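Long-range contact in histone acetyltransferase (Trypanosoma brucei brucei, PDB 6IF4), which probably acetylates lysine side chains of proteins such as histones, using acetyl-CoA, and carries the presumed Tudor domain seen here: residues Gln8-Thr13 with Ala56-Arg60. Coordinates in Å, arbitrary orientation, origin at the centre of the assembly. Residue numbers count along the deposited sequence, not the author numbering.
Sequences QKVYAT and ALRER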
loop_
_atom_site.group_PDB
_atom_site.type_symbol
_atom_site.label_atom_id
_atom_site.label_comp_id
_atom_site.label_asym_id
_atom_site.label_seq_id
_atom_site.Cartn_x
_atom_site.Cartn_y
_atom_site.Cartn_z
ATOM N N GLN B 8 7.557 -1.033 5.159
ATOM C CA GLN B 8 7.582 -2.414 4.698
ATOM C C GLN B 8 7.533 -2.480 3.176
ATOM O O GLN B 8 6.748 -1.781 2.529
ATOM C CB GLN B 8 6.407 -3.191 5.287
ATOM C CG GLN B 8 6.341 -4.648 4.859
ATOM C CD GLN B 8 5.310 -5.430 5.637
ATOM O OE1 GLN B 8 4.701 -4.914 6.573
ATOM N NE2 GLN B 8 5.104 -6.685 5.253
ATOM N N LYS B 9 8.374 -3.336 2.602
ATOM C CA LYS B 9 8.323 -3.608 1.174
ATOM C C LYS B 9 7.151 -4.533 0.871
ATOM O O LYS B 9 6.977 -5.567 1.526
ATOM C CB LYS B 9 9.630 -4.238 0.701
ATOM C CG LYS B 9 10.870 -3.595 1.296
ATOM C CD LYS B 9 12.070 -3.792 0.397
ATOM C CE LYS B 9 13.189 -2.833 0.770
ATOM N NZ LYS B 9 12.730 -1.421 0.723
ATOM N N VAL B 10 6.348 -4.162 -0.125
ATOM C CA VAL B 10 5.151 -4.902 -0.497
ATOM C C VAL B 10 5.039 -4.926 -2.015
ATOM O O VAL B 10 5.783 -4.254 -2.732
ATOM C CB VAL B 10 3.872 -4.284 0.108
ATOM C CG1 VAL B 10 3.918 -4.298 1.637
ATOM C CG2 VAL B 10 3.674 -2.873 -0.424
ATOM N N TYR B 11 4.101 -5.733 -2.496
ATOM C CA TYR B 11 3.583 -5.631 -3.850
ATOM C C TYR B 11 2.194 -5.018 -3.769
ATOM O O TYR B 11 1.387 -5.408 -2.921
ATOM C CB TYR B 11 3.507 -6.995 -4.535
ATOM C CG TYR B 11 4.844 -7.577 -4.941
ATOM C CD1 TYR B 11 5.552 -7.059 -6.018
ATOM C CD2 TYR B 11 5.391 -8.651 -4.254
ATOM C CE1 TYR B 11 6.772 -7.592 -6.394
ATOM C CE2 TYR B 11 6.610 -9.191 -4.622
ATOM C CZ TYR B 11 7.296 -8.658 -5.691
ATOM O OH TYR B 11 8.511 -9.195 -6.056
ATOM N N ALA B 12 1.921 -4.059 -4.644
ATOM C CA ALA B 12 0.649 -3.354 -4.641
ATOM C C ALA B 12 0.061 -3.366 -6.042
ATOM O O ALA B 12 0.777 -3.171 -7.027
ATOM C CB ALA B 12 0.805 -1.910 -4.151
ATOM N N THR B 13 -1.242 -3.611 -6.127
ATOM C CA THR B 13 -1.900 -3.556 -7.419
ATOM C C THR B 13 -1.955 -2.119 -7.921
ATOM O O THR B 13 -2.082 -1.163 -7.148
ATOM C CB THR B 13 -3.314 -4.133 -7.346
ATOM O OG1 THR B 13 -4.092 -3.384 -6.406
ATOM C CG2 THR B 13 -3.272 -5.592 -6.929
ATOM N N ALA B 56 -5.353 -5.089 -1.517
ATOM C CA ALA B 56 -4.582 -4.753 -2.704
ATOM C C ALA B 56 -3.090 -4.999 -2.532
ATOM O O ALA B 56 -2.323 -4.731 -3.463
ATOM C CB ALA B 56 -4.818 -3.289 -3.091
ATOM N N LEU B 57 -2.664 -5.519 -1.383
ATOM C CA LEU B 57 -1.251 -5.624 -1.051
ATOM C C LEU B 57 -0.836 -7.075 -0.850
ATOM O O LEU B 57 -1.639 -7.937 -0.487
ATOM C CB LEU B 57 -0.916 -4.827 0.220
ATOM C CG LEU B 57 -1.273 -3.341 0.242
ATOM C CD1 LEU B 57 -0.845 -2.718 1.561
ATOM C CD2 LEU B 57 -0.629 -2.618 -0.925
ATOM N N ARG B 58 0.455 -7.317 -1.067
ATOM C CA ARG B 58 1.097 -8.593 -0.803
ATOM C C ARG B 58 2.449 -8.316 -0.170
ATOM O O ARG B 58 3.094 -7.313 -0.479
ATOM C CB ARG B 58 1.317 -9.418 -2.082
ATOM C CG ARG B 58 0.068 -9.934 -2.754
ATOM C CD ARG B 58 0.411 -11.065 -3.715
ATOM N NE ARG B 58 1.331 -10.660 -4.776
ATOM C CZ ARG B 58 2.604 -11.040 -4.855
ATOM N NH1 ARG B 58 3.128 -11.827 -3.925
ATOM N NH2 ARG B 58 3.358 -10.627 -5.864
ATOM N N GLU B 59 2.877 -9.211 0.716
ATOM C CA GLU B 59 4.240 -9.145 1.221
ATOM C C GLU B 59 5.218 -9.272 0.062
ATOM O O GLU B 59 4.937 -9.921 -0.948
ATOM C CB GLU B 59 4.499 -10.260 2.235
ATOM C CG GLU B 59 3.914 -10.036 3.615
ATOM C CD GLU B 59 4.242 -11.174 4.564
ATOM O OE1 GLU B 59 3.576 -11.284 5.615
ATOM O OE2 GLU B 59 5.164 -11.962 4.257
ATOM N N ARG B 60 6.374 -8.639 0.217
ATOM C CA ARG B 60 7.449 -8.699 -0.793
ATOM C C ARG B 60 8.775 -9.023 -0.090
ATOM O O ARG B 60 9.243 -8.213 0.672
ATOM C CB ARG B 60 7.511 -7.414 -1.621
ATOM C CG ARG B 60 8.696 -7.316 -2.571
ATOM C CD ARG B 60 8.720 -6.155 -3.548
ATOM N NE ARG B 60 8.678 -4.820 -3.018
ATOM C CZ ARG B 60 9.715 -4.010 -2.889
ATOM N NH1 ARG B 60 10.906 -4.416 -3.254
ATOM N NH2 ARG B 60 9.567 -2.802 -2.388
HETATM O O HOH W 1 6.827 -7.942 3.179
HETATM O O HOH W 2 2.751 -8.300 6.462
#
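This small barrel illustrates how first and last strands can pair antiparallel. Gln8 NE2 reaches Glu59 OE1 through one water, and Lys9 O and Arg60 N through another; the direct Arg60 N to Lys9 O bond is weak at 3.4 Å. Val10 faces Glu59 as a non-hydrogen-bonded pair, its backbone bonded to Ala21 of strand 18-28; the Arg60 side chain adds a bond from NE to Val10 O (3.0 Å), its NH2 continuing to Ala21 O. Tyr11 and Arg58 form a hydrogen-bonded pair, Tyr11 N to Arg58 O and Arg58 N to Tyr11 O, each 2.8 Å. The Tyr11 ring lies between two arginines, Arg58 NH2 over one face and Arg60 CD 3.7 Å from the centroid over the other, a CH-pi contact. Ala12 turns to the opposite face, its CB 3.6 Å from Leu57 CD2. Finally, Thr13 N bonds Ala56 O (3.1 Å), where a 3-10 turn enters the last strand. Such terminal-strand pairing typifies the SH3-like barrel of Tudor-knot domains in MYST acetyltransferases.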